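Local coordinates for protein cell Inhibiting Factor (CifBp) (Burkholderia pseudomallei, PDB 3GQM) that deamidates a glutamine side chain of host NEDD8 to glutamate, shutting down cullin-RING ubiquitin ligases and so inhibiting the host cell cycle, at residues A[154-159]-A[210-215]; A[224-229]-A[240-245]. All blocks are in the same frame, centred on the assembly; numbering follows the deposited sequence.

Interaction 1. Residues A[154-159]-A[210-215]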
loop_
_atom_site.group_PDB
_atom_site.type_symbol
_atom_site.label_atom_id
_atom_site.label_comp_id
_atom_site.label_asym_id
_atom_site.label_seq_id
_atom_site.Cartn_x
_atom_site.Cartn_y
_atom_site.Cartn_z
ATOM N N ASP A 154 -8.158 3.040 -7.129
ATOM C CA ASP A 154 -8.303 4.054 -8.155
ATOM C C ASP A 154 -8.378 3.503 -9.564
ATOM O O ASP A 154 -7.323 3.237 -10.170
ATOM C CB ASP A 154 -7.124 5.055 -8.062
ATOM C CG ASP A 154 -7.411 6.358 -8.832
ATOM O OD1 ASP A 154 -7.869 6.267 -10.023
ATOM O OD2 ASP A 154 -7.210 7.451 -8.224
ATOM N N GLY A 155 -9.614 3.342 -10.093
ATOM C CA GLY A 155 -9.862 2.884 -11.500
ATOM C C GLY A 155 -9.349 3.782 -12.651
ATOM O O GLY A 155 -9.156 3.329 -13.795
ATOM N N ARG A 156 -9.084 5.055 -12.369
ATOM C CA ARG A 156 -8.677 5.970 -13.430
ATOM C C ARG A 156 -7.240 5.634 -13.681
ATOM O O ARG A 156 -6.760 5.484 -14.820
ATOM C CB ARG A 156 -8.839 7.444 -12.958
ATOM C CG ARG A 156 -10.309 7.924 -12.908
ATOM C CD ARG A 156 -10.921 7.917 -11.507
ATOM N NE ARG A 156 -9.894 8.272 -10.528
ATOM C CZ ARG A 156 -9.834 9.405 -9.837
ATOM N NH1 ARG A 156 -10.783 10.319 -9.949
ATOM N NH2 ARG A 156 -8.823 9.591 -8.983
ATOM N N LEU A 157 -6.553 5.454 -12.564
ATOM C CA LEU A 157 -5.137 5.124 -12.553
ATOM C C LEU A 157 -4.921 3.640 -12.727
ATOM O O LEU A 157 -3.871 3.215 -13.173
ATOM C CB LEU A 157 -4.534 5.603 -11.212
ATOM C CG LEU A 157 -4.144 7.084 -11.023
ATOM C CD1 LEU A 157 -5.209 8.097 -11.415
ATOM C CD2 LEU A 157 -3.769 7.380 -9.583
ATOM N N GLY A 158 -5.916 2.830 -12.381
ATOM C CA GLY A 158 -5.702 1.371 -12.273
ATOM C C GLY A 158 -4.726 1.064 -11.120
ATOM O O GLY A 158 -3.834 0.228 -11.268
ATOM N N HIS A 159 -4.908 1.715 -9.973
ATOM C CA HIS A 159 -3.888 1.681 -8.904
ATOM C C HIS A 159 -4.552 1.591 -7.567
ATOM O O HIS A 159 -5.625 2.112 -7.368
ATOM C CB HIS A 159 -2.992 2.936 -9.011
ATOM C CG HIS A 159 -1.801 2.977 -8.086
ATOM N ND1 HIS A 159 -0.969 1.892 -7.855
ATOM C CD2 HIS A 159 -1.237 4.025 -7.435
ATOM C CE1 HIS A 159 0.020 2.259 -7.058
ATOM N NE2 HIS A 159 -0.128 3.548 -6.770
ATOM N N ASN A 210 -7.693 15.714 -2.197
ATOM C CA ASN A 210 -9.109 15.904 -2.469
ATOM C C ASN A 210 -9.398 16.101 -3.962
ATOM O O ASN A 210 -10.364 15.534 -4.497
ATOM C CB ASN A 210 -9.698 17.046 -1.685
ATOM C CG ASN A 210 -11.196 17.072 -1.827
ATOM O OD1 ASN A 210 -11.867 16.046 -1.565
ATOM N ND2 ASN A 210 -11.738 18.191 -2.338
ATOM N N GLN A 211 -8.531 16.855 -4.636
ATOM C CA GLN A 211 -8.642 17.086 -6.084
ATOM C C GLN A 211 -8.366 15.832 -6.898
ATOM O O GLN A 211 -9.121 15.514 -7.850
ATOM C CB GLN A 211 -7.669 18.200 -6.542
ATOM C CG GLN A 211 -8.145 19.590 -6.193
ATOM C CD GLN A 211 -7.003 20.625 -6.129
ATOM O OE1 GLN A 211 -6.847 21.328 -5.133
ATOM N NE2 GLN A 211 -6.216 20.721 -7.191
ATOM N N LEU A 212 -7.279 15.130 -6.559
ATOM C CA LEU A 212 -6.948 13.869 -7.200
ATOM C C LEU A 212 -8.108 12.903 -7.121
ATOM O O LEU A 212 -8.436 12.227 -8.092
ATOM C CB LEU A 212 -5.683 13.209 -6.580
ATOM C CG LEU A 212 -5.402 11.755 -6.972
ATOM C CD1 LEU A 212 -5.481 11.533 -8.525
ATOM C CD2 LEU A 212 -4.010 11.253 -6.438
ATOM N N LEU A 213 -8.708 12.817 -5.954
ATOM C CA LEU A 213 -9.652 11.772 -5.671
ATOM C C LEU A 213 -11.061 12.189 -6.109
ATOM O O LEU A 213 -11.998 11.510 -5.839
ATOM C CB LEU A 213 -9.590 11.377 -4.167
ATOM C CG LEU A 213 -8.723 10.146 -3.684
ATOM C CD1 LEU A 213 -7.563 9.842 -4.518
ATOM C CD2 LEU A 213 -8.271 10.193 -2.195
ATOM N N SER A 214 -11.239 13.272 -6.832
ATOM C CA SER A 214 -12.620 13.656 -7.105
ATOM C C SER A 214 -13.058 13.075 -8.430
ATOM O O SER A 214 -12.236 12.664 -9.267
ATOM C CB SER A 214 -12.767 15.172 -7.128
ATOM O OG SER A 214 -11.903 15.707 -8.098
ATOM N N LYS A 215 -14.367 13.074 -8.636
ATOM C CA LYS A 215 -14.896 12.723 -9.943
ATOM C C LYS A 215 -14.337 13.653 -11.012
ATOM O O LYS A 215 -13.974 13.223 -12.082
ATOM C CB LYS A 215 -16.424 12.819 -9.928
ATOM C CG LYS A 215 -17.050 11.577 -9.420
#

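Interaction 2. Residues A[224-229]-A[240-245]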
loop_
_atom_site.group_PDB
_atom_site.type_symbol
_atom_site.label_atom_id
_atom_site.label_comp_id
_atom_site.label_asym_id
_atom_site.label_seq_id
_atom_site.Cartn_x
_atom_site.Cartn_y
_atom_site.Cartn_z
ATOM N N VAL A 224 -2.608 20.061 -15.013
ATOM C CA VAL A 224 -3.174 19.885 -13.694
ATOM C C VAL A 224 -3.085 18.392 -13.272
ATOM O O VAL A 224 -2.546 18.085 -12.199
ATOM C CB VAL A 224 -4.623 20.408 -13.686
ATOM C CG1 VAL A 224 -5.330 20.002 -12.410
ATOM C CG2 VAL A 224 -4.633 21.956 -13.886
ATOM N N GLN A 225 -3.566 17.483 -14.133
ATOM C CA GLN A 225 -3.496 16.020 -13.875
ATOM C C GLN A 225 -2.074 15.538 -13.685
ATOM O O GLN A 225 -1.755 14.895 -12.681
ATOM C CB GLN A 225 -4.150 15.230 -15.004
ATOM C CG GLN A 225 -5.677 15.384 -15.114
ATOM C CD GLN A 225 -6.226 14.702 -16.388
ATOM O OE1 GLN A 225 -5.541 14.650 -17.419
ATOM N NE2 GLN A 225 -7.433 14.175 -16.312
ATOM N N THR A 226 -1.211 15.859 -14.636
ATOM C CA THR A 226 0.205 15.555 -14.550
ATOM C C THR A 226 0.847 16.072 -13.243
ATOM O O THR A 226 1.602 15.349 -12.595
ATOM C CB THR A 226 0.956 16.105 -15.793
ATOM O OG1 THR A 226 0.318 15.600 -16.983
ATOM C CG2 THR A 226 2.363 15.624 -15.795
ATOM N N ARG A 227 0.547 17.303 -12.840
ATOM C CA ARG A 227 1.176 17.826 -11.625
ATOM C C ARG A 227 0.597 17.244 -10.333
ATOM O O ARG A 227 1.327 17.027 -9.382
ATOM C CB ARG A 227 1.193 19.366 -11.598
ATOM C CG ARG A 227 2.229 19.922 -12.582
ATOM C CD ARG A 227 3.169 20.934 -11.927
ATOM N NE ARG A 227 3.970 21.706 -12.891
ATOM C CZ ARG A 227 3.456 22.514 -13.823
ATOM N NH1 ARG A 227 2.137 22.637 -13.962
ATOM N NH2 ARG A 227 4.263 23.180 -14.646
ATOM N N LEU A 228 -0.704 17.001 -10.293
ATOM C CA LEU A 228 -1.291 16.380 -9.120
ATOM C C LEU A 228 -0.685 14.986 -8.919
ATOM O O LEU A 228 -0.251 14.635 -7.811
ATOM C CB LEU A 228 -2.805 16.251 -9.233
ATOM C CG LEU A 228 -3.648 17.478 -8.935
ATOM C CD1 LEU A 228 -5.125 17.091 -9.129
ATOM C CD2 LEU A 228 -3.398 17.978 -7.507
ATOM N N LEU A 229 -0.620 14.224 -10.007
ATOM C CA LEU A 229 -0.089 12.873 -9.977
ATOM C C LEU A 229 1.373 12.816 -9.552
ATOM O O LEU A 229 1.744 11.997 -8.660
ATOM C CB LEU A 229 -0.293 12.160 -11.320
ATOM C CG LEU A 229 -1.757 11.817 -11.656
ATOM C CD1 LEU A 229 -1.878 11.495 -13.121
ATOM C CD2 LEU A 229 -2.346 10.652 -10.788
ATOM N N HIS A 240 7.368 15.135 -15.627
ATOM C CA HIS A 240 7.808 14.583 -16.898
ATOM C C HIS A 240 7.844 13.090 -16.870
ATOM O O HIS A 240 7.929 12.475 -17.928
ATOM C CB HIS A 240 9.142 15.173 -17.355
ATOM C CG HIS A 240 9.073 16.643 -17.608
ATOM N ND1 HIS A 240 9.112 17.182 -18.876
ATOM C CD2 HIS A 240 8.944 17.689 -16.754
ATOM C CE1 HIS A 240 9.019 18.500 -18.793
ATOM N NE2 HIS A 240 8.918 18.835 -17.519
ATOM N N LYS A 241 7.749 12.522 -15.664
ATOM C CA LYS A 241 7.640 11.064 -15.447
ATOM C C LYS A 241 6.218 10.510 -15.499
ATOM O O LYS A 241 6.033 9.313 -15.351
ATOM C CB LYS A 241 8.255 10.658 -14.104
ATOM C CG LYS A 241 9.771 10.905 -13.961
ATOM N N VAL A 242 5.231 11.375 -15.705
ATOM C CA VAL A 242 3.836 10.984 -15.673
ATOM C C VAL A 242 3.231 10.910 -17.103
ATOM O O VAL A 242 3.453 11.811 -17.908
ATOM C CB VAL A 242 3.042 11.933 -14.771
ATOM C CG1 VAL A 242 1.591 11.575 -14.762
ATOM C CG2 VAL A 242 3.588 11.873 -13.325
ATOM N N ASP A 243 2.485 9.841 -17.419
ATOM C CA ASP A 243 1.847 9.735 -18.738
ATOM C C ASP A 243 0.329 9.762 -18.618
ATOM O O ASP A 243 -0.305 8.720 -18.422
ATOM C CB ASP A 243 2.339 8.462 -19.469
ATOM C CG ASP A 243 1.849 8.378 -20.939
ATOM O OD1 ASP A 243 1.150 9.310 -21.456
ATOM O OD2 ASP A 243 2.200 7.367 -21.583
ATOM N N ILE A 244 -0.279 10.942 -18.705
ATOM C CA ILE A 244 -1.739 10.990 -18.531
ATOM C C ILE A 244 -2.558 10.279 -19.636
ATOM O O ILE A 244 -3.723 9.983 -19.426
ATOM C CB ILE A 244 -2.302 12.415 -18.231
ATOM C CG1 ILE A 244 -2.195 13.339 -19.459
ATOM C CG2 ILE A 244 -1.680 12.989 -16.977
ATOM C CD1 ILE A 244 -3.501 13.469 -20.140
ATOM N N LYS A 245 -1.938 9.974 -20.782
ATOM C CA LYS A 245 -2.591 9.188 -21.821
ATOM C C LYS A 245 -2.922 7.770 -21.366
ATOM O O LYS A 245 -3.646 7.084 -22.071
ATOM C CB LYS A 245 -1.720 9.056 -23.090
ATOM C CG LYS A 245 -1.416 10.319 -23.870
ATOM C CD LYS A 245 -0.032 10.156 -24.551
ATOM C CE LYS A 245 -0.052 9.542 -25.992
ATOM N NZ LYS A 245 -0.795 8.228 -26.226
HETATM O O HOH W 1 1.249 13.239 -19.208
#

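Interaction 1. Residues A[154-159]-A[210-215]
Hydrogen bonds carry most of this buried contact, and R156 makes all those that cross it. Its guanidinium reaches the carbonyl of L212, the last helical residue of 206-212, and that of S214 just beyond. NH2 gives a fairly straight bond (158°) to L212 O at 2.8 Å, with the oxygen near the guanidinium plane and the nitrogen above the plane of the carbonyl. NH1 bends to S214 O at 2.8 Å, a weak bond. The charge would suit the carbonyls at a helix's C-terminal end. S214 OG turns back to Q211 O.

A salt bridge within 154-159 fixes the rotation of the guanidinium. D154 is gripped side-on: R156 NE meets OD1 at 2.9 Å almost dead straight (177°), while NH2 takes the syn lone pair of OD2 at 2.8 Å. R156 starts with CG anti to the carbonyl carbon, then bends at chi2 and chi3, which curls the chain back alongside the aspartate.

The segment is the hairpin turn between antiparallel strands 147-154 and 159-165, closed by a G1 beta bulge in which G158 and H159 both face D154. D154 OD1 also accepts from R156 N and L157 N, an Asx turn and an Asx motif sharing one oxygen. H159 begins the next strand and bonds Q179 through NE2; with C104 they are the inferred active-site residues, consistent with the Cys-His-Gln set of this papain-like (clan CA) family.

The apolar contact is loose, L157 CD1 to L212 CD1 at 4.5 Å. Methyls also lie beside the salt-bridged atoms, L212 CD1 3.9 Å from R156 NH2 and L213 CD1 4.4 Å from D154 OD2.

Interaction 2. Residues A[224-229]-A[240-245]
I244 has CG1 between its backbone N and carbonyl carbon (chi1 70°), the crowded position, which puts CG2 anti to the carbonyl carbon. T226, at chi1 -54°, sets OG1 anti to its carbonyl carbon and CG2 anti to its N, so its two branches meet different partners. V242 has CG1 anti to N, which sends it to L229.

Helix 222-233 packs here against the connection to strand 253-260, which holds short 3-10 segments at 240-241 and 244-245. The helix offers Q225, the adjacent T226 and, a turn after Q225, L229. V242 and I244 both direct their side chains at the helix, whereas D243 between them points away.

The T226 hydroxyl meets I244 tightly, OG1 to CG2 at 3.3 Å, the two side chains crossing at about a right angle. OG1 is also hydrogen-bonded to D222 O. The T226 methyl CG2 slides past V242 in the opposite direction, 3.9 Å from CB. L229 crosses both loop residues, its CD1 touching V242 CG1 at 3.8 Å and I244 CG2 at 4.1 Å. Q225, extended beyond CG, brings OE1 across I244, 3.6 Å from CD1, while its NE2 bonds F217 O.

No direct hydrogen bond joins the segments. D243 OD1 accepts from K245 N, an Asx turn. A water bridges the polar backbone instead: it donates to V242 O, accepts from I244 N at 2.8 Å and gives a weak, long bond to T226 OG1 at 3.4 Å.

From the N terminus, the chain runs through strand 147-154 into the hairpin turn at 154-159, continues through strands 159-165 and 176-178 and helix 192-199, and returns at the end of helix 206-212, where interaction 1 closes a long loop. Helix 222-233 follows, and interaction 2 closes a much shorter loop when 240-245 folds back on it, before strand 253-260 completes the sheet. The two loops stand in series, neither nested nor crossed. They meet mainly through leucines: L229 CD2 lies 3.8 Å from L157 CD2, and L228 CD1 packs against Q211 CB and the backbone of L212. The hairpin turn, the two successive helices and the loop leading to strand 253-260 are thus tied together.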